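Salt-tolerant glutaminase (Micrococcus luteus, PDB 3AGD) probably hydrolyses L-glutamine to L-glutamate and ammonium, as a salt-tolerant member of the glutaminase family. Local coordinates at residues G48-A53 and L204-A209; A56-T61 and G276-R281; A74-G79 and L135-E140; S240-A245 and V285-R290. One frame throughout, in Å; residues are numbered along the deposited sequence.

Interaction 1 of 4, residues G48-A53 and L204-A209; sequences GRLHCA and LAVMGA
L50 meets A205 and V206 through a single methyl group, a compact example of how one leucine can join a strand to a helix. The apolar contact is shared almost evenly: L50 CD1 lies 4.2 Å from A205 CB and also 4.2 Å from V206 CG2. The backbones stay well separated, with L50 CA 7.9 Å from V206 CA, and it is the end of the leucine that spans the gap. With CG swung anti to the backbone N (chi1 -173°), the side chain of L50 crosses that of V206 at about a right angle. A205 aims its CB at the strand, and V206 adds its CG2 branch beside it. The approach is made by aliphatic groups alone.

R49 and H51, which flank L50, are bonded to the second subunit: H51 hydrogen-bonds its E341, and R49 forms a salt bridge with its D349. V206 also touches W369 of that subunit, so the contact lies close to the interface with it. Strand 50-54 is, within this chain, an outermost strand of the five-stranded antiparallel sheet, and A205 also rests on A44 of strand 40-44. This helix-on-sheet packing is consistent with the beta-lactamase-like fold to which the glutaminase family belongs.

Interaction 2 of 4, residues A56-T61 and G276-R281; sequences ADVEFT and GVFSPR
F60 and F278 both sit on extended backbone, yet their strands are not hydrogen-bonded to each other, and F60 CA and F278 CA are 8.4 Å apart. F60 pairs its backbone with V199 in a small two-stranded sheet, whereas F278 pairs with G40 in the five-stranded one. The example is one of two separate sheets joined by aromatic side chains.

The two rings form an offset stack, their centroids 4.4 Å apart and their planes only 11° from parallel. The side chains slide past each other in opposite directions, which sets F60 CD2 over one face of the F278 ring, displaced toward its rim. F60 CD2 comes to 3.3 Å from F278 CD1, and F60 CE2 reaches past the ring to lie 3.4 Å from F278 CB. F60 takes up this place by setting CG between its backbone N and carbonyl carbon (chi1 53°), while F278 extends with CG anti to its N. On the opposite face of the F278 ring lies P280 CD, 3.8 Å above the plane, so that ring is held between an aromatic and a proline. V58 adds a lesser contact, its CG1 4.1 Å from F278 CE2. Both phenylalanines also meet V201 of helix 201-212.

The F60 side chain is about 9 Å from that of V261, a residue seen to bind L-glutamate. The contact is purely apolar; its closeness rests on dispersion and on burial from water, and the offset, near-parallel arrangement lets several carbons of each ring come close together.

Interaction 3 of 4, residues A74-G79 and L135-E140; sequences ALVDRG and LDRAVE
R137 carries this contact to V76 and D77, its side chain showing how one guanidinium can tie two helices and also bind an acid of its own helix. Its chain leaves anti to the backbone N and then bends at chi2 (55°), turning the flat group toward D77. The aspartate approaches from the opposite direction and meets the guanidinium at its edge. R137 NE is 2.8 Å from D77 OD2, in a nearly straight salt-bridge hydrogen bond, although the exact place of that oxygen is less certain. R137 NH1 adds a weak bond of 3.2 Å to D77 OD1; the planes of the two groups are turned 50° apart, so the pairing is not a flat, two-pronged one. V76 CG1 comes to the guanidinium edge near its plane, 3.9 Å from R137 NH1.

One turn further on, E140 takes the remaining nitrogen: R137 NH2 bonds E140 OE1 at 2.8 Å, meeting that oxygen from above the carboxylate plane. The arginine thus stands between two acids and probably eases their mutual repulsion. This network lies at the surface, joining the C-terminal part of helix 67-78 to helix 131-146. Nearby, R137 also packs on A73 and A138 on T70, while L75 packs on helices 80-84 and 227-240.

Interaction 4 of 4, residues S240-A245 and V285-R290; sequences SGMYDA and VGNSAR
G241 reaches N287 through a bridging water, the firmer of two water bridges between the loop and that asparagine. Water 1 donates to G241 O at 2.8 Å and to N287 OD1 at 2.9 Å, spanning the two segments where no direct bond does. M242 then bends its chain at chi2 and chi3, which curls the thioether back toward the other segment and sets M242 CE 4.0 Å from N287 ND2.

Y243, predicted to bind substrate, turns its ring away from this contact. It occupies the second position of a type I beta turn that runs from M242 to A245 and is closed by A245 N bonding M242 O. D244 takes part through its backbone N and O. Its N gives a hydrogen bond to water 2, which also takes a weak one from N287 ND2, and D244 O is 3.3 Å from V285 CG1, a close approach of carbonyl to methyl. A245 ends the run, its CB 4.4 Å from N287 ND2. N287 OD1 is thus held by a good water bond and ND2 by a weak one, which may favour this orientation of the amide.

The N287 side chain is about 8 Å from that of S64, a residue seen to bind L-glutamate, which places the contact near the L-glutamate site. It joins the loop following helix 227-240 to the approach to helix 289-301, whose N-cap is S288. M242 and N287 both pack on V292 of that helix, and they touch A257 and S259 of strand 257-259 respectively.

All four contacts belong to the glutaminase region and together sample its sheet and helices. Interactions 1 and 2, centres 13 Å apart, touch through L204 and A205, which pack on F60 and G276, and both reach the five-stranded sheet; in sequence their segments alternate. Interaction 4, centred 15 Å from interaction 2, also alternates with it; probable hydrogen bonds join S288 OG to S279 O and A289 N to R281 O. Interaction 3 stands apart, its centre 23 to 26 Å from theirs, its segments falling between those of interactions 1 and 2. Interactions 1, 2 and 4 thus form a series around the sheet, with 2 and 4 near the L-glutamate site; interaction 3 is a surface contact between helices.

Interaction 1 of 4, residues G48-A53 and L204-A209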
loop_
_atom_site.group_PDB
_atom_site.type_symbol
_atom_site.label_atom_id
_atom_site.label_comp_id
_atom_site.label_asym_id
_atom_site.label_seq_id
_atom_site.Cartn_x
_atom_site.Cartn_y
_atom_site.Cartn_z
ATOM N N GLY A 48 9.309 -6.268 -16.477
ATOM C CA GLY A 48 10.506 -5.887 -17.200
ATOM C C GLY A 48 10.149 -5.179 -18.486
ATOM O O GLY A 48 10.929 -5.161 -19.440
ATOM N N ARG A 49 8.955 -4.600 -18.512
ATOM C CA ARG A 49 8.480 -3.883 -19.681
ATOM C C ARG A 49 8.581 -2.385 -19.459
ATOM O O ARG A 49 8.550 -1.905 -18.325
ATOM C CB ARG A 49 7.027 -4.262 -19.989
ATOM C CG ARG A 49 6.823 -5.746 -20.232
ATOM C CD ARG A 49 7.794 -6.276 -21.282
ATOM N NE ARG A 49 7.770 -7.734 -21.352
ATOM C CZ ARG A 49 6.841 -8.443 -21.987
ATOM N NH1 ARG A 49 5.852 -7.830 -22.625
ATOM N NH2 ARG A 49 6.896 -9.768 -21.964
ATOM N N LEU A 50 8.698 -1.655 -20.559
ATOM C CA LEU A 50 8.811 -0.209 -20.524
ATOM C C LEU A 50 7.863 0.370 -21.572
ATOM O O LEU A 50 8.197 0.449 -22.754
ATOM C CB LEU A 50 10.256 0.192 -20.821
ATOM C CG LEU A 50 10.657 1.658 -20.671
ATOM C CD1 LEU A 50 10.382 2.135 -19.252
ATOM C CD2 LEU A 50 12.137 1.804 -21.004
ATOM N N HIS A 51 6.669 0.754 -21.135
ATOM C CA HIS A 51 5.676 1.325 -22.034
ATOM C C HIS A 51 5.812 2.843 -21.981
ATOM O O HIS A 51 5.738 3.433 -20.903
ATOM C CB HIS A 51 4.263 0.917 -21.594
ATOM C CG HIS A 51 4.108 -0.551 -21.332
ATOM N ND1 HIS A 51 4.430 -1.514 -22.264
ATOM C CD2 HIS A 51 3.658 -1.220 -20.243
ATOM C CE1 HIS A 51 4.186 -2.712 -21.761
ATOM N NE2 HIS A 51 3.716 -2.562 -20.537
ATOM N N CYS A 52 6.008 3.479 -23.132
ATOM C CA CYS A 52 6.152 4.930 -23.154
ATOM C C CYS A 52 5.509 5.599 -24.351
ATOM O O CYS A 52 5.052 4.937 -25.278
ATOM C CB CYS A 52 7.628 5.330 -23.114
ATOM S SG CYS A 52 8.781 3.974 -22.970
ATOM N N ALA A 53 5.497 6.927 -24.317
ATOM C CA ALA A 53 4.926 7.740 -25.384
ATOM C C ALA A 53 5.429 9.173 -25.246
ATOM O O ALA A 53 5.859 9.585 -24.166
ATOM C CB ALA A 53 3.404 7.710 -25.309
ATOM N N LEU A 204 13.622 7.647 -15.172
ATOM C CA LEU A 204 12.829 7.785 -13.954
ATOM C C LEU A 204 11.912 6.592 -13.719
ATOM O O LEU A 204 11.835 6.075 -12.607
ATOM C CB LEU A 204 11.990 9.069 -13.997
ATOM C CG LEU A 204 12.716 10.383 -13.706
ATOM C CD1 LEU A 204 11.712 11.522 -13.717
ATOM C CD2 LEU A 204 13.405 10.303 -12.347
ATOM N N ALA A 205 11.216 6.160 -14.767
ATOM C CA ALA A 205 10.305 5.026 -14.656
ATOM C C ALA A 205 11.027 3.803 -14.093
ATOM O O ALA A 205 10.559 3.171 -13.147
ATOM C CB ALA A 205 9.706 4.698 -16.028
ATOM N N VAL A 206 12.177 3.482 -14.673
ATOM C CA VAL A 206 12.949 2.327 -14.235
ATOM C C VAL A 206 13.480 2.509 -12.819
ATOM O O VAL A 206 13.467 1.574 -12.018
ATOM C CB VAL A 206 14.124 2.054 -15.198
ATOM C CG1 VAL A 206 14.951 0.884 -14.692
ATOM C CG2 VAL A 206 13.580 1.760 -16.603
ATOM N N MET A 207 13.958 3.710 -12.515
ATOM C CA MET A 207 14.472 4.006 -11.185
ATOM C C MET A 207 13.319 3.833 -10.189
ATOM O O MET A 207 13.471 3.198 -9.142
ATOM C CB MET A 207 15.021 5.436 -11.157
ATOM C CG MET A 207 16.307 5.609 -11.979
ATOM S SD MET A 207 16.686 7.331 -12.399
ATOM C CE MET A 207 17.468 7.882 -10.863
ATOM N N GLY A 208 12.161 4.377 -10.537
ATOM C CA GLY A 208 10.998 4.258 -9.675
ATOM C C GLY A 208 10.600 2.806 -9.473
ATOM O O GLY A 208 10.244 2.405 -8.362
ATOM N N ALA A 209 10.663 2.015 -10.544
ATOM C CA ALA A 209 10.313 0.595 -10.475
ATOM C C ALA A 209 11.200 -0.152 -9.477
ATOM O O ALA A 209 10.734 -1.056 -8.783
ATOM C CB ALA A 209 10.430 -0.043 -11.856
#

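Interaction 2 of 4, residues A56-T61 and G276-R281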
loop_
_atom_site.group_PDB
_atom_site.type_symbol
_atom_site.label_atom_id
_atom_site.label_comp_id
_atom_site.label_asym_id
_atom_site.label_seq_id
_atom_site.Cartn_x
_atom_site.Cartn_y
_atom_site.Cartn_z
ATOM N N ALA A 56 9.643 10.796 -24.212
ATOM C CA ALA A 56 10.085 10.001 -23.077
ATOM C C ALA A 56 11.585 9.725 -23.071
ATOM O O ALA A 56 12.093 9.084 -22.152
ATOM C CB ALA A 56 9.316 8.686 -23.048
ATOM N N ASP A 57 12.296 10.211 -24.085
ATOM C CA ASP A 57 13.732 9.975 -24.169
ATOM C C ASP A 57 14.549 11.267 -24.237
ATOM O O ASP A 57 15.698 11.267 -24.680
ATOM C CB ASP A 57 14.042 9.107 -25.390
ATOM C CG ASP A 57 15.384 8.413 -25.283
ATOM O OD1 ASP A 57 15.854 7.873 -26.306
ATOM O OD2 ASP A 57 15.963 8.397 -24.175
ATOM N N VAL A 58 13.947 12.367 -23.804
ATOM C CA VAL A 58 14.620 13.660 -23.796
ATOM C C VAL A 58 15.154 13.892 -22.387
ATOM O O VAL A 58 14.396 13.847 -21.416
ATOM C CB VAL A 58 13.644 14.793 -24.157
ATOM C CG1 VAL A 58 14.336 16.132 -24.028
ATOM C CG2 VAL A 58 13.130 14.600 -25.572
ATOM N N GLU A 59 16.454 14.139 -22.277
ATOM C CA GLU A 59 17.075 14.349 -20.979
ATOM C C GLU A 59 16.746 15.690 -20.346
ATOM O O GLU A 59 16.557 16.693 -21.033
ATOM C CB GLU A 59 18.596 14.214 -21.084
ATOM C CG GLU A 59 19.084 12.838 -21.509
ATOM C CD GLU A 59 20.579 12.662 -21.297
ATOM O OE1 GLU A 59 21.323 13.661 -21.427
ATOM O OE2 GLU A 59 21.016 11.523 -21.013
ATOM N N PHE A 60 16.681 15.690 -19.020
ATOM C CA PHE A 60 16.412 16.894 -18.249
ATOM C C PHE A 60 17.013 16.665 -16.868
ATOM O O PHE A 60 17.234 15.521 -16.470
ATOM C CB PHE A 60 14.898 17.145 -18.159
ATOM C CG PHE A 60 14.112 15.966 -17.649
ATOM C CD1 PHE A 60 14.047 15.691 -16.289
ATOM C CD2 PHE A 60 13.461 15.110 -18.540
ATOM C CE1 PHE A 60 13.347 14.577 -15.816
ATOM C CE2 PHE A 60 12.761 13.998 -18.083
ATOM C CZ PHE A 60 12.701 13.727 -16.718
ATOM N N THR A 61 17.295 17.737 -16.136
ATOM C CA THR A 61 17.866 17.576 -14.807
ATOM C C THR A 61 16.787 17.064 -13.855
ATOM O O THR A 61 15.685 17.613 -13.780
ATOM C CB THR A 61 18.467 18.895 -14.299
ATOM O OG1 THR A 61 17.480 19.932 -14.355
ATOM C CG2 THR A 61 19.651 19.286 -15.173
ATOM N N GLY A 276 7.620 7.711 -14.738
ATOM C CA GLY A 276 8.465 8.838 -15.071
ATOM C C GLY A 276 7.659 9.722 -16.000
ATOM O O GLY A 276 7.129 9.240 -16.996
ATOM N N VAL A 277 7.520 11.000 -15.664
ATOM C CA VAL A 277 6.783 11.925 -16.518
ATOM C C VAL A 277 7.623 13.181 -16.715
ATOM O O VAL A 277 8.360 13.596 -15.817
ATOM C CB VAL A 277 5.427 12.352 -15.909
ATOM C CG1 VAL A 277 4.597 13.074 -16.972
ATOM C CG2 VAL A 277 4.676 11.154 -15.380
ATOM N N PHE A 278 7.503 13.792 -17.886
ATOM C CA PHE A 278 8.266 14.990 -18.183
ATOM C C PHE A 278 7.458 16.043 -18.925
ATOM O O PHE A 278 6.897 15.783 -19.995
ATOM C CB PHE A 278 9.507 14.617 -19.002
ATOM C CG PHE A 278 10.227 15.797 -19.594
ATOM C CD1 PHE A 278 10.701 16.823 -18.781
ATOM C CD2 PHE A 278 10.446 15.871 -20.969
ATOM C CE1 PHE A 278 11.386 17.907 -19.326
ATOM C CE2 PHE A 278 11.130 16.952 -21.527
ATOM C CZ PHE A 278 11.602 17.973 -20.705
ATOM N N SER A 279 7.401 17.235 -18.339
ATOM C CA SER A 279 6.702 18.367 -18.931
ATOM C C SER A 279 7.214 19.609 -18.208
ATOM O O SER A 279 6.833 19.880 -17.072
ATOM C CB SER A 279 5.189 18.223 -18.758
ATOM O OG SER A 279 4.521 19.250 -19.465
ATOM N N PRO A 280 8.088 20.381 -18.873
ATOM C CA PRO A 280 8.729 21.609 -18.389
ATOM C C PRO A 280 7.930 22.593 -17.533
ATOM O O PRO A 280 8.358 22.945 -16.436
ATOM C CB PRO A 280 9.239 22.253 -19.673
ATOM C CG PRO A 280 9.595 21.067 -20.509
ATOM C CD PRO A 280 8.392 20.177 -20.303
ATOM N N ARG A 281 6.779 23.041 -18.017
ATOM C CA ARG A 281 6.006 24.019 -17.264
ATOM C C ARG A 281 5.461 23.550 -15.922
ATOM O O ARG A 281 4.914 22.453 -15.796
ATOM C CB ARG A 281 4.891 24.591 -18.138
ATOM C CG ARG A 281 5.445 25.538 -19.182
ATOM C CD ARG A 281 4.378 26.102 -20.101
ATOM N NE ARG A 281 4.953 27.091 -21.010
ATOM C CZ ARG A 281 4.339 27.567 -22.086
ATOM N NH1 ARG A 281 3.123 27.147 -22.396
ATOM N NH2 ARG A 281 4.952 28.451 -22.862
#

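Interaction 3 of 4, residues A74-G79 and L135-E140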
loop_
_atom_site.group_PDB
_atom_site.type_symbol
_atom_site.label_atom_id
_atom_site.label_comp_id
_atom_site.label_asym_id
_atom_site.label_seq_id
_atom_site.Cartn_x
_atom_site.Cartn_y
_atom_site.Cartn_z
ATOM N N ALA A 74 22.229 6.811 1.378
ATOM C CA ALA A 74 22.641 7.169 2.728
ATOM C C ALA A 74 22.283 6.064 3.712
ATOM O O ALA A 74 23.077 5.722 4.590
ATOM C CB ALA A 74 21.980 8.473 3.148
ATOM N N LEU A 75 21.082 5.512 3.568
ATOM C CA LEU A 75 20.628 4.438 4.452
ATOM C C LEU A 75 21.516 3.214 4.249
ATOM O O LEU A 75 21.948 2.569 5.210
ATOM C CB LEU A 75 19.158 4.106 4.160
ATOM C CG LEU A 75 18.171 5.220 4.545
ATOM C CD1 LEU A 75 16.845 5.059 3.815
ATOM C CD2 LEU A 75 17.970 5.203 6.060
ATOM N N VAL A 76 21.791 2.898 2.990
ATOM C CA VAL A 76 22.649 1.766 2.665
ATOM C C VAL A 76 24.052 1.984 3.226
ATOM O O VAL A 76 24.633 1.099 3.844
ATOM C CB VAL A 76 22.781 1.580 1.137
ATOM C CG1 VAL A 76 23.921 0.608 0.825
ATOM C CG2 VAL A 76 21.479 1.052 0.569
ATOM N N ASP A 77 24.585 3.181 3.024
ATOM C CA ASP A 77 25.932 3.488 3.474
ATOM C C ASP A 77 26.170 3.650 4.959
ATOM O O ASP A 77 27.179 3.178 5.472
ATOM C CB ASP A 77 26.446 4.745 2.773
ATOM C CG ASP A 77 26.578 4.558 1.279
ATOM O OD1 ASP A 77 26.923 3.435 0.856
ATOM O OD2 ASP A 77 26.351 5.532 0.530
ATOM N N ARG A 78 25.254 4.312 5.655
ATOM C CA ARG A 78 25.449 4.572 7.078
ATOM C C ARG A 78 24.538 3.820 8.042
ATOM O O ARG A 78 24.781 3.824 9.245
ATOM C CB ARG A 78 25.321 6.079 7.324
ATOM C CG ARG A 78 26.240 6.920 6.445
ATOM C CD ARG A 78 27.691 6.831 6.903
ATOM N NE ARG A 78 28.001 7.818 7.930
ATOM C CZ ARG A 78 28.058 9.128 7.710
ATOM N NH1 ARG A 78 27.831 9.617 6.502
ATOM N NH2 ARG A 78 28.337 9.955 8.704
ATOM N N GLY A 79 23.504 3.169 7.520
ATOM C CA GLY A 79 22.581 2.457 8.388
ATOM C C GLY A 79 21.479 3.393 8.865
ATOM O O GLY A 79 21.639 4.616 8.841
ATOM N N LEU A 135 29.689 13.165 -4.206
ATOM C CA LEU A 135 29.016 13.433 -5.473
ATOM C C LEU A 135 29.023 12.150 -6.296
ATOM O O LEU A 135 27.997 11.763 -6.853
ATOM C CB LEU A 135 29.722 14.546 -6.255
ATOM C CG LEU A 135 28.821 15.430 -7.130
ATOM C CD1 LEU A 135 29.677 16.182 -8.130
ATOM C CD2 LEU A 135 27.778 14.597 -7.856
ATOM N N ASP A 136 30.177 11.489 -6.372
ATOM C CA ASP A 136 30.265 10.241 -7.124
ATOM C C ASP A 136 29.220 9.251 -6.617
ATOM O O ASP A 136 28.588 8.555 -7.400
ATOM C CB ASP A 136 31.659 9.602 -7.000
ATOM C CG ASP A 136 32.730 10.351 -7.789
ATOM O OD1 ASP A 136 32.379 11.112 -8.717
ATOM O OD2 ASP A 136 33.930 10.162 -7.488
ATOM N N ARG A 137 29.038 9.192 -5.302
ATOM C CA ARG A 137 28.069 8.270 -4.715
ATOM C C ARG A 137 26.633 8.612 -5.133
ATOM O O ARG A 137 25.837 7.722 -5.441
ATOM C CB ARG A 137 28.196 8.281 -3.188
ATOM C CG ARG A 137 27.226 7.339 -2.462
ATOM C CD ARG A 137 27.335 5.913 -2.972
ATOM N NE ARG A 137 26.537 4.989 -2.173
ATOM C CZ ARG A 137 25.905 3.929 -2.667
ATOM N NH1 ARG A 137 25.205 3.138 -1.865
ATOM N NH2 ARG A 137 25.956 3.670 -3.966
ATOM N N ALA A 138 26.302 9.900 -5.150
ATOM C CA ALA A 138 24.964 10.323 -5.547
ATOM C C ALA A 138 24.727 9.955 -7.014
ATOM O O ALA A 138 23.691 9.398 -7.372
ATOM C CB ALA A 138 24.806 11.832 -5.344
ATOM N N VAL A 139 25.699 10.262 -7.864
ATOM C CA VAL A 139 25.581 9.957 -9.281
ATOM C C VAL A 139 25.491 8.450 -9.488
ATOM O O VAL A 139 24.739 7.977 -10.338
ATOM C CB VAL A 139 26.787 10.513 -10.069
ATOM C CG1 VAL A 139 26.752 10.014 -11.513
ATOM C CG2 VAL A 139 26.759 12.036 -10.044
ATOM N N GLU A 140 26.255 7.700 -8.698
ATOM C CA GLU A 140 26.271 6.248 -8.803
ATOM C C GLU A 140 24.942 5.586 -8.448
ATOM O O GLU A 140 24.430 4.765 -9.212
ATOM C CB GLU A 140 27.364 5.656 -7.909
ATOM C CG GLU A 140 27.343 4.135 -7.883
ATOM C CD GLU A 140 28.207 3.540 -6.783
ATOM O OE1 GLU A 140 28.141 4.033 -5.636
ATOM O OE2 GLU A 140 28.940 2.568 -7.063
#

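Interaction 4 of 4, residues S240-A245 and V285-R290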
loop_
_atom_site.group_PDB
_atom_site.type_symbol
_atom_site.label_atom_id
_atom_site.label_comp_id
_atom_site.label_asym_id
_atom_site.label_seq_id
_atom_site.Cartn_x
_atom_site.Cartn_y
_atom_site.Cartn_z
ATOM N N SER A 240 5.532 13.060 2.235
ATOM C CA SER A 240 5.920 14.428 1.883
ATOM C C SER A 240 6.228 14.733 0.424
ATOM O O SER A 240 6.359 15.904 0.053
ATOM C CB SER A 240 7.121 14.843 2.729
ATOM O OG SER A 240 6.822 14.681 4.101
ATOM N N GLY A 241 6.342 13.702 -0.402
ATOM C CA GLY A 241 6.645 13.937 -1.806
ATOM C C GLY A 241 5.779 14.960 -2.528
ATOM O O GLY A 241 6.288 15.768 -3.310
ATOM N N MET A 242 4.472 14.932 -2.277
ATOM C CA MET A 242 3.547 15.857 -2.931
ATOM C C MET A 242 2.749 16.657 -1.899
ATOM O O MET A 242 1.563 16.942 -2.093
ATOM C CB MET A 242 2.583 15.068 -3.821
ATOM C CG MET A 242 3.260 14.214 -4.887
ATOM S SD MET A 242 4.179 15.183 -6.094
ATOM C CE MET A 242 2.870 15.953 -6.987
ATOM N N TYR A 243 3.425 17.024 -0.814
ATOM C CA TYR A 243 2.826 17.747 0.305
ATOM C C TYR A 243 1.993 18.986 -0.012
ATOM O O TYR A 243 0.920 19.180 0.564
ATOM C CB TYR A 243 3.919 18.153 1.300
ATOM C CG TYR A 243 3.412 18.384 2.707
ATOM C CD1 TYR A 243 3.155 17.305 3.558
ATOM C CD2 TYR A 243 3.189 19.674 3.190
ATOM C CE1 TYR A 243 2.693 17.502 4.850
ATOM C CE2 TYR A 243 2.723 19.883 4.489
ATOM C CZ TYR A 243 2.479 18.793 5.311
ATOM O OH TYR A 243 2.026 18.984 6.595
ATOM N N ASP A 244 2.484 19.833 -0.908
ATOM C CA ASP A 244 1.770 21.062 -1.234
ATOM C C ASP A 244 0.914 21.009 -2.489
ATOM O O ASP A 244 0.492 22.049 -2.999
ATOM C CB ASP A 244 2.756 22.236 -1.323
ATOM C CG ASP A 244 3.319 22.632 0.038
ATOM O OD1 ASP A 244 2.520 22.880 0.965
ATOM O OD2 ASP A 244 4.558 22.699 0.184
ATOM N N ALA A 245 0.656 19.806 -2.992
ATOM C CA ALA A 245 -0.179 19.661 -4.180
ATOM C C ALA A 245 -1.637 19.875 -3.773
ATOM O O ALA A 245 -1.981 19.739 -2.597
ATOM C CB ALA A 245 0.001 18.276 -4.786
ATOM N N VAL A 285 2.436 25.683 -7.389
ATOM C CA VAL A 285 3.217 25.211 -6.262
ATOM C C VAL A 285 4.621 24.743 -6.691
ATOM O O VAL A 285 5.412 24.299 -5.856
ATOM C CB VAL A 285 2.509 24.075 -5.529
ATOM C CG1 VAL A 285 1.226 24.594 -4.906
ATOM C CG2 VAL A 285 2.207 22.938 -6.489
ATOM N N GLY A 286 4.929 24.819 -7.984
ATOM C CA GLY A 286 6.242 24.396 -8.436
ATOM C C GLY A 286 6.387 22.960 -8.918
ATOM O O GLY A 286 7.507 22.468 -9.035
ATOM N N ASN A 287 5.279 22.275 -9.181
ATOM C CA ASN A 287 5.352 20.901 -9.687
ATOM C C ASN A 287 4.992 20.921 -11.173
ATOM O O ASN A 287 4.304 21.831 -11.640
ATOM C CB ASN A 287 4.366 19.979 -8.960
ATOM C CG ASN A 287 4.741 19.734 -7.505
ATOM O OD1 ASN A 287 5.901 19.474 -7.183
ATOM N ND2 ASN A 287 3.749 19.797 -6.621
ATOM N N SER A 288 5.455 19.925 -11.919
ATOM C CA SER A 288 5.129 19.860 -13.339
ATOM C C SER A 288 3.609 19.809 -13.476
ATOM O O SER A 288 2.966 18.892 -12.964
ATOM C CB SER A 288 5.737 18.612 -13.969
ATOM O OG SER A 288 5.252 18.441 -15.285
ATOM N N ALA A 289 3.041 20.796 -14.164
ATOM C CA ALA A 289 1.595 20.864 -14.348
ATOM C C ALA A 289 1.004 19.632 -15.033
ATOM O O ALA A 289 0.113 18.985 -14.482
ATOM C CB ALA A 289 1.227 22.119 -15.123
ATOM N N ARG A 290 1.485 19.307 -16.229
ATOM C CA ARG A 290 0.968 18.140 -16.950
ATOM C C ARG A 290 1.500 16.849 -16.350
ATOM O O ARG A 290 0.862 15.806 -16.459
ATOM C CB ARG A 290 1.384 18.167 -18.414
ATOM C CG ARG A 290 0.845 19.290 -19.254
ATOM C CD ARG A 290 1.903 19.563 -20.297
ATOM N NE ARG A 290 1.381 19.949 -21.592
ATOM C CZ ARG A 290 2.155 20.216 -22.636
ATOM N NH1 ARG A 290 3.478 20.138 -22.520
ATOM N NH2 ARG A 290 1.609 20.555 -23.792
HETATM O O HOH W 1 6.876 17.191 -5.673
HETATM O O HOH W 2 4.479 19.381 -3.426
#